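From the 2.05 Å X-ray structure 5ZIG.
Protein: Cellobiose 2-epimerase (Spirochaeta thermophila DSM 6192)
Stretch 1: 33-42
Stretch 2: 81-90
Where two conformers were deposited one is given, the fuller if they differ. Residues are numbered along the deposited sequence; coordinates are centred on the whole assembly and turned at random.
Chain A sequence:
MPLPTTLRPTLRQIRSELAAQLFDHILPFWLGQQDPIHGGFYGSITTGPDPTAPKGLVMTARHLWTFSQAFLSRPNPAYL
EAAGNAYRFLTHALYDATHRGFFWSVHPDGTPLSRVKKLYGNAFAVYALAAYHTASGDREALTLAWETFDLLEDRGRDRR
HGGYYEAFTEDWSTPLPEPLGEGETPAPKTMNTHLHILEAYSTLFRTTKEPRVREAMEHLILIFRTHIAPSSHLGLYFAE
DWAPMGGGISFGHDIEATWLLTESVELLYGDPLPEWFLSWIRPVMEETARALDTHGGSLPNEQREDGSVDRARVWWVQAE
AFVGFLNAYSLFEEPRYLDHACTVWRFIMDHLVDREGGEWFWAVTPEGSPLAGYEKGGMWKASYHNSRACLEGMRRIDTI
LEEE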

ATOM      1  N   GLN A  33      19.353   7.520   2.421  1.00 21.27           N
ATOM      2  CA  GLN A  33      19.560   6.100   2.137  1.00 31.20           C
ATOM      3  C   GLN A  33      19.653   5.811   0.640  1.00 34.11           C
ATOM      4  O   GLN A  33      19.388   4.683   0.218  1.00 32.65           O
ATOM      5  CB  GLN A  33      18.449   5.246   2.747  1.00 26.45           C
ATOM      6  CG  GLN A  33      18.179   5.507   4.206  1.00 34.53           C
ATOM      7  CD  GLN A  33      19.116   4.758   5.098  1.00 36.52           C
ATOM      8  OE1 GLN A  33      20.105   4.186   4.639  1.00 41.06           O
ATOM      9  NE2 GLN A  33      18.813   4.741   6.385  1.00 37.54           N
ATOM     10  N   GLN A  34      19.987   6.813  -0.165  1.00 21.12           N
ATOM     11  CA  GLN A  34      20.230   6.624  -1.583  1.00 29.18           C
ATOM     12  C   GLN A  34      21.668   6.149  -1.811  1.00 25.59           C
ATOM     13  O   GLN A  34      22.609   6.642  -1.182  1.00 24.77           O
ATOM     14  CB  GLN A  34      19.970   7.934  -2.327  1.00 26.78           C
ATOM     15  CG  GLN A  34      18.665   8.628  -1.912  1.00 23.09           C
ATOM     16  CD  GLN A  34      18.392   9.880  -2.711  1.00 25.73           C
ATOM     17  OE1 GLN A  34      18.124   9.820  -3.917  1.00 25.95           O
ATOM     18  NE2 GLN A  34      18.456  11.028  -2.044  1.00 30.35           N
ATOM     19  N   ASP A  35      21.825   5.188  -2.717  1.00 31.84           N
ATOM     20  CA  ASP A  35      23.098   4.604  -3.129  1.00 28.80           C
ATOM     21  C   ASP A  35      23.823   5.520  -4.113  1.00 21.23           C
ATOM     22  O   ASP A  35      23.381   5.671  -5.259  1.00 24.99           O
ATOM     23  CB  ASP A  35      22.844   3.234  -3.774  1.00 28.62           C
ATOM     24  CG  ASP A  35      24.098   2.392  -3.907  1.00 35.03           C
ATOM     25  OD1 ASP A  35      25.178   2.936  -4.234  1.00 37.15           O
ATOM     26  OD2 ASP A  35      23.981   1.159  -3.722  1.00 34.60           O
ATOM     27  N   PRO A  36      24.947   6.128  -3.716  1.00 23.41           N
ATOM     28  CA  PRO A  36      25.663   7.045  -4.620  1.00 24.50           C
ATOM     29  C   PRO A  36      26.575   6.358  -5.635  1.00 25.36           C
ATOM     30  O   PRO A  36      27.112   7.041  -6.514  1.00 25.47           O
ATOM     31  CB  PRO A  36      26.474   7.906  -3.662  1.00 28.50           C
ATOM     32  CG  PRO A  36      26.809   6.940  -2.524  1.00 29.11           C
ATOM     33  CD  PRO A  36      25.612   6.006  -2.407  1.00 24.30           C
ATOM     34  N   ILE A  37      26.759   5.049  -5.545  1.00 21.47           N
ATOM     35  CA  ILE A  37      27.558   4.325  -6.524  1.00 28.07           C
ATOM     36  C   ILE A  37      26.679   3.728  -7.606  1.00 32.72           C
ATOM     37  O   ILE A  37      26.891   3.966  -8.795  1.00 26.68           O
ATOM     38  CB  ILE A  37      28.393   3.236  -5.822  1.00 28.18           C
ATOM     39  CG1 ILE A  37      29.290   3.870  -4.766  1.00 30.48           C
ATOM     40  CG2 ILE A  37      29.202   2.400  -6.866  1.00 23.13           C
ATOM     41  CD1 ILE A  37      29.986   2.866  -3.909  1.00 43.34           C
ATOM     42  N   HIS A  38      25.652   2.991  -7.195  1.00 27.76           N
ATOM     43  CA  HIS A  38      24.805   2.251  -8.107  1.00 24.18           C
ATOM     44  C   HIS A  38      23.492   2.949  -8.415  1.00 24.31           C
ATOM     45  O   HIS A  38      22.857   2.605  -9.409  1.00 24.02           O
ATOM     46  CB  HIS A  38      24.512   0.875  -7.504  1.00 23.53           C
ATOM     47  CG  HIS A  38      25.741   0.082  -7.200  1.00 30.46           C
ATOM     48  ND1 HIS A  38      26.658  -0.287  -8.165  1.00 21.51           N
ATOM     49  CD2 HIS A  38      26.293  -0.260  -6.005  1.00 24.42           C
ATOM     50  CE1 HIS A  38      27.661  -0.926  -7.588  1.00 28.13           C
ATOM     51  NE2 HIS A  38      27.473  -0.906  -6.276  1.00 24.66           N
ATOM     52  N   GLY A  39      23.063   3.915  -7.594  1.00 29.92           N
ATOM     53  CA  GLY A  39      21.751   4.504  -7.770  1.00 22.61           C
ATOM     54  C   GLY A  39      20.671   3.731  -7.045  1.00 23.71           C
ATOM     55  O   GLY A  39      20.892   2.661  -6.470  1.00 27.75           O
ATOM     56  N   GLY A  40      19.459   4.284  -7.088  1.00 30.97           N
ATOM     57  CA  GLY A  40      18.416   3.703  -6.254  1.00 34.81           C
ATOM     58  C   GLY A  40      18.734   3.910  -4.767  1.00 29.78           C
ATOM     59  O   GLY A  40      19.568   4.730  -4.385  1.00 22.91           O
ATOM     60  N   PHE A  41      18.064   3.116  -3.937  1.00 24.08           N
ATOM     61  CA  PHE A  41      18.175   3.160  -2.489  1.00 28.87           C
ATOM     62  C   PHE A  41      18.678   1.820  -1.959  1.00 37.82           C
ATOM     63  O   PHE A  41      18.453   0.769  -2.577  1.00 28.70           O
ATOM     64  CB  PHE A  41      16.820   3.471  -1.820  1.00 34.48           C
ATOM     65  CG  PHE A  41      16.291   4.857  -2.100  1.00 33.90           C
ATOM     66  CD1 PHE A  41      15.997   5.261  -3.390  1.00 28.97           C
ATOM     67  CD2 PHE A  41      16.105   5.762  -1.051  1.00 27.97           C
ATOM     68  CE1 PHE A  41      15.514   6.531  -3.643  1.00 24.71           C
ATOM     69  CE2 PHE A  41      15.628   7.035  -1.297  1.00 21.84           C
ATOM     70  CZ  PHE A  41      15.327   7.419  -2.595  1.00 28.12           C
ATOM     71  N   TYR A  42      19.346   1.858  -0.797  1.00 21.15           N
ATOM     72  CA  TYR A  42      19.934   0.642  -0.240  1.00 26.55           C
ATOM     73  C   TYR A  42      18.858  -0.405  -0.005  1.00 30.92           C
ATOM     74  O   TYR A  42      17.695  -0.092   0.272  1.00 21.17           O
ATOM     75  CB  TYR A  42      20.703   0.926   1.067  1.00 23.88           C
ATOM     76  CG  TYR A  42      21.903   1.820   0.849  1.00 24.24           C
ATOM     77  CD1 TYR A  42      22.955   1.403   0.047  1.00 31.98           C
ATOM     78  CD2 TYR A  42      21.961   3.106   1.404  1.00 25.77           C
ATOM     79  CE1 TYR A  42      24.052   2.223  -0.186  1.00 29.81           C
ATOM     80  CE2 TYR A  42      23.054   3.930   1.179  1.00 33.14           C
ATOM     81  CZ  TYR A  42      24.099   3.474   0.380  1.00 32.29           C
ATOM     82  OH  TYR A  42      25.191   4.261   0.137  1.00 36.80           O
TER
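Stretch 2 (81-90) EAAGNAYRFL

Stretch 2 is helical throughout, part of a longer helix that extends beyond it at both ends. It packs against a turn in stretch 1. That turn is closed by backbone hydrogen bonds from Asp35 N to Gly40 O (2.8 Å), Gly39 N to Asp35 O (2.9 Å) and Tyr42 N to Gln33 O (3.0 Å). The Asp35 side chain, with chi1 t, also holds the turn: Asp35 OD1 accepts from Ile37 N at 2.9 Å and from His38 N at 3.0 Å. The backbones come closest where Gly40 meets Ala86, CA to CA 4.9 Å. Gln34 lies by the first residues of stretch 2, its CA 7.7 Å from that of Ala82.

Asn85 is the centre of the contact. Its CA-to-CB bond points toward the turn. With chi1 t and chi2 33°, the amide meets the backbone of Gly40 at both ends. Asn85 OD1 accepts from Gly40 N at 2.8 Å, and Asn85 ND2 donates to Gly40 O at 3.1 Å and to Gln34 OE1 at 2.9 Å. Gln34 reaches it with chi1 m and chi2 t, an extended arm that brings Gln34 OE1 to 3.4 Å from Ala82 CA as well.

Phe89, chi1 t, lies one helical turn after Asn85. Gly39 O sits over one face of its ring, 3.6 Å from Phe89 CD1, while His38 O lies at the edge, 3.7 Å from Phe89 CD1. Gly40 N is 3.6 Å from Phe89 CB. An ideal CB on Gly40 would clash with Phe89 CG at 2.8 Å, and the positive phi also favours glycine.

The Phe41 CA-to-CB bond points sideways, but the end of the ring comes nearer the helix, with chi1 m. In apolar contacts, Phe41 CE1 is 3.9 Å from Ala86 CB, and Phe41 CZ is 4.1 Å from Ala82 CB. Ala82 O lies at the ring edge, 4.0 Å from Phe41 CE1.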

ATOM      1  N   GLU A  81      14.670  15.137  -6.919  1.00 32.44           N
ATOM      2  CA  GLU A  81      15.946  14.461  -7.152  1.00 25.63           C
ATOM      3  C   GLU A  81      15.899  13.002  -6.708  1.00 21.81           C
ATOM      4  O   GLU A  81      16.298  12.096  -7.455  1.00 25.95           O
ATOM      5  CB  GLU A  81      17.070  15.215  -6.427  1.00 25.86           C
ATOM      6  CG  GLU A  81      17.392  16.548  -7.085  1.00 45.63           C
ATOM      7  CD  GLU A  81      18.061  17.545  -6.155  1.00 67.55           C
ATOM      8  OE1 GLU A  81      18.132  17.289  -4.927  1.00 77.27           O
ATOM      9  OE2 GLU A  81      18.508  18.598  -6.660  1.00 69.77           O
ATOM     10  N   ALA A  82      15.446  12.756  -5.480  1.00 26.40           N
ATOM     11  CA  ALA A  82      15.316  11.383  -5.010  1.00 27.36           C
ATOM     12  C   ALA A  82      14.349  10.604  -5.885  1.00 26.77           C
ATOM     13  O   ALA A  82      14.605   9.444  -6.224  1.00 25.63           O
ATOM     14  CB  ALA A  82      14.863  11.361  -3.546  1.00 20.39           C
ATOM     15  N   ALA A  83      13.237  11.233  -6.273  1.00 32.87           N
ATOM     16  CA  ALA A  83      12.312  10.575  -7.185  1.00 27.59           C
ATOM     17  C   ALA A  83      13.018  10.209  -8.490  1.00 20.00           C
ATOM     18  O   ALA A  83      12.927   9.070  -8.954  1.00 20.37           O
ATOM     19  CB  ALA A  83      11.101  11.465  -7.440  1.00 19.93           C
ATOM     20  N   GLY A  84      13.730  11.168  -9.085  1.00 20.75           N
ATOM     21  CA  GLY A  84      14.500  10.875 -10.284  1.00 29.79           C
ATOM     22  C   GLY A  84      15.495   9.752 -10.069  1.00 27.74           C
ATOM     23  O   GLY A  84      15.694   8.911 -10.951  1.00 24.43           O
ATOM     24  N   ASN A  85      16.127   9.718  -8.888  1.00 28.25           N
ATOM     25  CA  ASN A  85      17.049   8.630  -8.581  1.00 26.28           C
ATOM     26  C   ASN A  85      16.314   7.304  -8.570  1.00 24.18           C
ATOM     27  O   ASN A  85      16.764   6.323  -9.172  1.00 22.09           O
ATOM     28  CB  ASN A  85      17.746   8.860  -7.237  1.00 31.52           C
ATOM     29  CG  ASN A  85      18.603   7.670  -6.818  1.00 25.49           C
ATOM     30  OD1 ASN A  85      19.183   6.975  -7.662  1.00 34.75           O
ATOM     31  ND2 ASN A  85      18.683   7.423  -5.521  1.00 27.20           N
ATOM     32  N   ALA A  86      15.182   7.248  -7.871  1.00 24.71           N
ATOM     33  CA  ALA A  86      14.429   6.005  -7.843  1.00 23.09           C
ATOM     34  C   ALA A  86      13.901   5.654  -9.224  1.00 24.33           C
ATOM     35  O   ALA A  86      13.797   4.470  -9.571  1.00 30.88           O
ATOM     36  CB  ALA A  86      13.288   6.105  -6.837  1.00 20.16           C
ATOM     37  N   TYR A  87      13.600   6.661 -10.037  1.00 20.02           N
ATOM     38  CA  TYR A  87      13.047   6.388 -11.361  1.00 28.63           C
ATOM     39  C   TYR A  87      14.105   5.782 -12.282  1.00 28.22           C
ATOM     40  O   TYR A  87      13.862   4.756 -12.921  1.00 26.46           O
ATOM     41  CB  TYR A  87      12.475   7.670 -11.957  1.00 20.81           C
ATOM     42  CG  TYR A  87      12.005   7.544 -13.393  1.00 28.39           C
ATOM     43  CD1 TYR A  87      10.836   6.863 -13.713  1.00 23.79           C
ATOM     44  CD2 TYR A  87      12.737   8.111 -14.421  1.00 28.29           C
ATOM     45  CE1 TYR A  87      10.414   6.766 -15.005  1.00 29.57           C
ATOM     46  CE2 TYR A  87      12.333   8.007 -15.728  1.00 29.97           C
ATOM     47  CZ  TYR A  87      11.171   7.336 -16.016  1.00 35.18           C
ATOM     48  OH  TYR A  87      10.774   7.245 -17.326  1.00 35.31           O
ATOM     49  N   ARG A  88      15.282   6.415 -12.359  0.56 29.19           N
ATOM     50  CA  ARG A  88      16.360   5.909 -13.205  0.56 29.92           C
ATOM     51  C   ARG A  88      16.721   4.471 -12.847  0.56 33.59           C
ATOM     52  O   ARG A  88      16.960   3.644 -13.737  0.56 37.03           O
ATOM     53  CB  ARG A  88      17.589   6.811 -13.083  0.56 33.02           C
ATOM     54  CG  ARG A  88      17.396   8.215 -13.639  0.56 32.74           C
ATOM     55  CD  ARG A  88      18.703   9.008 -13.611  0.56 31.27           C
ATOM     56  NE  ARG A  88      19.195   9.195 -12.247  0.56 33.58           N
ATOM     57  CZ  ARG A  88      18.975  10.285 -11.517  0.56 29.16           C
ATOM     58  NH1 ARG A  88      18.274  11.288 -12.018  0.56 32.91           N
ATOM     59  NH2 ARG A  88      19.455  10.372 -10.285  0.56 24.75           N
ATOM     60  N   PHE A  89      16.768   4.154 -11.548  1.00 26.49           N
ATOM     61  CA  PHE A  89      17.078   2.791 -11.129  1.00 25.24           C
ATOM     62  C   PHE A  89      15.947   1.836 -11.467  1.00 32.84           C
ATOM     63  O   PHE A  89      16.194   0.675 -11.820  1.00 34.68           O
ATOM     64  CB  PHE A  89      17.375   2.727  -9.633  1.00 22.22           C
ATOM     65  CG  PHE A  89      18.069   1.453  -9.219  1.00 20.54           C
ATOM     66  CD1 PHE A  89      19.427   1.278  -9.451  1.00 20.65           C
ATOM     67  CD2 PHE A  89      17.359   0.425  -8.617  1.00 20.55           C
ATOM     68  CE1 PHE A  89      20.077   0.087  -9.086  1.00 26.34           C
ATOM     69  CE2 PHE A  89      17.986  -0.761  -8.247  1.00 22.58           C
ATOM     70  CZ  PHE A  89      19.356  -0.935  -8.492  1.00 24.09           C
ATOM     71  N   LEU A  90      14.703   2.303 -11.347  1.00 25.60           N
ATOM     72  CA  LEU A  90      13.567   1.490 -11.749  1.00 25.56           C
ATOM     73  C   LEU A  90      13.614   1.165 -13.238  1.00 25.42           C
ATOM     74  O   LEU A  90      13.300   0.043 -13.648  1.00 28.13           O
ATOM     75  CB  LEU A  90      12.266   2.209 -11.414  1.00 20.02           C
ATOM     76  CG  LEU A  90      11.033   1.442 -11.851  1.00 19.96           C
ATOM     77  CD1 LEU A  90      10.892   0.166 -11.033  1.00 20.03           C
ATOM     78  CD2 LEU A  90       9.790   2.358 -11.755  1.00 23.18           C
TER